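Local structure of tyrosine--tRNA ligase (Archaeoglobus fulgidus, 2CYB) at residues 70-75 and 109-114. The protein probably catalyses the ATP-dependent activation of tyrosine and its transfer to the acceptor end of tRNA(Tyr). Numbering follows the deposited sequence.
Sequences LADIHA and FVLGSE. With TYR (tyrosine), chain C.
CD2 of Leu-111 lies over one face of the Asp-72 carboxylate, while Ser-113 comes in near the carboxylate plane, its OG donating to OD1 of Asp-72 at 2.6 Å and its backbone N to OD2 at 2.9 Å, each oxygen using its syn lone pair. In the Rossmann-fold catalytic domain of this class I synthetase, helix 72-77 and residues 112-114 follow on the neighbouring parallel strands 65-70 and 108-111, the helix by way of its N-cap, Ala-71. The Phe-109 ring takes CD1 of Leu-70 at its edge, near the ring plane, and one face of the His-74 imidazole carries CE1 of the bound tyrosine over its centre, 3.5 Å above the plane. Ala-71 turns its CB to the substrate ring instead of to segment 109-114. Tyr-158 meets His-74 edge-to-face, and Asp-165 and Gln-162 hydrogen-bond the ligand. The Leu-111 and Asp-72 side chains cross at about a right angle, but the approach is tight and the exact placement of the leucine end is doubtful. With CG between the backbone N and the carbonyl carbon (chi1 52°), the carboxylate of Asp-72 comes back beside the start of its own helix, where the N-H of Ile-73 adds a weak bond to OD2; this first turn would probably also stabilise the negative charge. An alanine in place of Asp-72 would probably leave the hydroxyl and N-H of Ser-113 without these acceptors and weaken the join between helix and strand end. Between the strands, Leu-70 N donates to Val-110 O and Gly-112 N to Leu-70 O at 3.0 Å. Asp-72 N closes the inverse gamma turn centred on Ala-71, reaching Leu-70 O from the face of its carbonyl plane opposite to Gly-112 N.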
loop_
_atom_site.group_PDB
_atom_site.type_symbol
_atom_site.label_atom_id
_atom_site.label_comp_id
_atom_site.label_asym_id
_atom_site.label_seq_id
_atom_site.Cartn_x
_atom_site.Cartn_y
_atom_site.Cartn_z
ATOM N N LEU A 70 -19.890 -5.255 -0.322
ATOM C CA LEU A 70 -19.306 -6.582 -0.282
ATOM C C LEU A 70 -17.864 -6.235 -0.666
ATOM O O LEU A 70 -17.534 -6.098 -1.840
ATOM C CB LEU A 70 -19.971 -7.482 -1.326
ATOM C CG LEU A 70 -21.470 -7.720 -1.066
ATOM C CD1 LEU A 70 -22.157 -8.241 -2.315
ATOM C CD2 LEU A 70 -21.637 -8.704 0.073
ATOM N N ALA A 71 -17.021 -6.058 0.346
ATOM C CA ALA A 71 -15.633 -5.658 0.140
ATOM C C ALA A 71 -14.711 -6.787 -0.281
ATOM O O ALA A 71 -13.883 -7.240 0.506
ATOM C CB ALA A 71 -15.103 -4.992 1.428
ATOM N N ASP A 72 -14.821 -7.225 -1.535
ATOM C CA ASP A 72 -14.003 -8.327 -2.014
ATOM C C ASP A 72 -12.507 -8.041 -2.060
ATOM O O ASP A 72 -11.708 -8.914 -1.751
ATOM C CB ASP A 72 -14.484 -8.807 -3.398
ATOM C CG ASP A 72 -14.604 -7.680 -4.414
ATOM O OD1 ASP A 72 -14.752 -7.997 -5.614
ATOM O OD2 ASP A 72 -14.574 -6.490 -4.033
ATOM N N ILE A 73 -12.125 -6.831 -2.454
ATOM C CA ILE A 73 -10.706 -6.491 -2.496
ATOM C C ILE A 73 -10.156 -6.474 -1.064
ATOM O O ILE A 73 -9.054 -6.953 -0.818
ATOM C CB ILE A 73 -10.475 -5.119 -3.139
ATOM C CG1 ILE A 73 -11.040 -5.113 -4.566
ATOM C CG2 ILE A 73 -8.987 -4.792 -3.148
ATOM C CD1 ILE A 73 -10.468 -6.177 -5.457
ATOM N N HIS A 74 -10.926 -5.930 -0.125
ATOM C CA HIS A 74 -10.478 -5.907 1.269
ATOM C C HIS A 74 -10.242 -7.325 1.787
ATOM O O HIS A 74 -9.248 -7.590 2.477
ATOM C CB HIS A 74 -11.494 -5.193 2.163
ATOM C CG HIS A 74 -11.395 -3.704 2.103
ATOM N ND1 HIS A 74 -11.954 -2.961 1.086
ATOM C CD2 HIS A 74 -10.754 -2.822 2.909
ATOM C CE1 HIS A 74 -11.664 -1.684 1.269
ATOM N NE2 HIS A 74 -10.938 -1.573 2.366
ATOM N N ALA A 75 -11.157 -8.230 1.450
ATOM C CA ALA A 75 -11.047 -9.625 1.856
ATOM C C ALA A 75 -9.749 -10.204 1.290
ATOM O O ALA A 75 -9.044 -10.966 1.955
ATOM C CB ALA A 75 -12.252 -10.416 1.340
ATOM N N PHE A 109 -26.633 -3.238 -2.984
ATOM C CA PHE A 109 -25.402 -3.995 -2.818
ATOM C C PHE A 109 -24.354 -3.554 -3.830
ATOM O O PHE A 109 -24.642 -3.404 -5.020
ATOM C CB PHE A 109 -25.665 -5.500 -2.954
ATOM C CG PHE A 109 -26.495 -6.070 -1.836
ATOM C CD1 PHE A 109 -27.865 -5.833 -1.776
ATOM C CD2 PHE A 109 -25.897 -6.802 -0.814
ATOM C CE1 PHE A 109 -28.625 -6.310 -0.713
ATOM C CE2 PHE A 109 -26.644 -7.284 0.255
ATOM C CZ PHE A 109 -28.012 -7.038 0.309
ATOM N N VAL A 110 -23.138 -3.330 -3.341
ATOM C CA VAL A 110 -22.031 -2.905 -4.191
ATOM C C VAL A 110 -20.819 -3.807 -3.977
ATOM O O VAL A 110 -20.502 -4.189 -2.846
ATOM C CB VAL A 110 -21.626 -1.437 -3.886
ATOM C CG1 VAL A 110 -20.372 -1.052 -4.670
ATOM C CG2 VAL A 110 -22.766 -0.502 -4.248
ATOM N N LEU A 111 -20.161 -4.171 -5.072
ATOM C CA LEU A 111 -18.959 -4.990 -4.997
ATOM C C LEU A 111 -17.782 -4.018 -5.033
ATOM O O LEU A 111 -17.693 -3.177 -5.926
ATOM C CB LEU A 111 -18.864 -5.946 -6.192
ATOM C CG LEU A 111 -18.836 -7.458 -5.944
ATOM C CD1 LEU A 111 -18.554 -8.164 -7.263
ATOM C CD2 LEU A 111 -17.772 -7.830 -4.925
ATOM N N GLY A 112 -16.890 -4.119 -4.057
ATOM C CA GLY A 112 -15.745 -3.226 -4.027
ATOM C C GLY A 112 -15.009 -3.142 -5.358
ATOM O O GLY A 112 -14.704 -2.044 -5.830
ATOM N N SER A 113 -14.735 -4.290 -5.966
ATOM C CA SER A 113 -14.021 -4.313 -7.240
ATOM C C SER A 113 -14.710 -3.489 -8.334
ATOM O O SER A 113 -14.105 -3.194 -9.360
ATOM C CB SER A 113 -13.825 -5.758 -7.713
ATOM O OG SER A 113 -15.037 -6.493 -7.678
ATOM N N GLU A 114 -15.969 -3.113 -8.113
ATOM C CA GLU A 114 -16.719 -2.310 -9.087
ATOM C C GLU A 114 -16.139 -0.909 -9.300
ATOM O O GLU A 114 -16.303 -0.315 -10.371
ATOM C CB GLU A 114 -18.175 -2.140 -8.641
ATOM C CG GLU A 114 -19.082 -3.333 -8.835
ATOM C CD GLU A 114 -20.509 -3.036 -8.373
ATOM O OE1 GLU A 114 -21.004 -1.923 -8.656
ATOM O OE2 GLU A 114 -21.135 -3.908 -7.734
HETATM N N TYR C . -13.096 -3.522 8.041
HETATM C CA TYR C . -14.428 -4.175 8.047
HETATM C C TYR C . -14.427 -5.415 8.938
HETATM O O TYR C . -15.484 -6.061 9.034
HETATM C CB TYR C . -14.823 -4.538 6.612
HETATM C CG TYR C . -14.952 -3.309 5.744
HETATM C CD1 TYR C . -14.212 -3.169 4.569
HETATM C CD2 TYR C . -15.823 -2.275 6.110
HETATM C CE1 TYR C . -14.342 -2.020 3.770
HETATM C CE2 TYR C . -15.959 -1.139 5.333
HETATM C CZ TYR C . -15.220 -1.014 4.164
HETATM O OH TYR C . -15.383 0.110 3.393
HETATM O OXT TYR C . -13.375 -5.714 9.540
#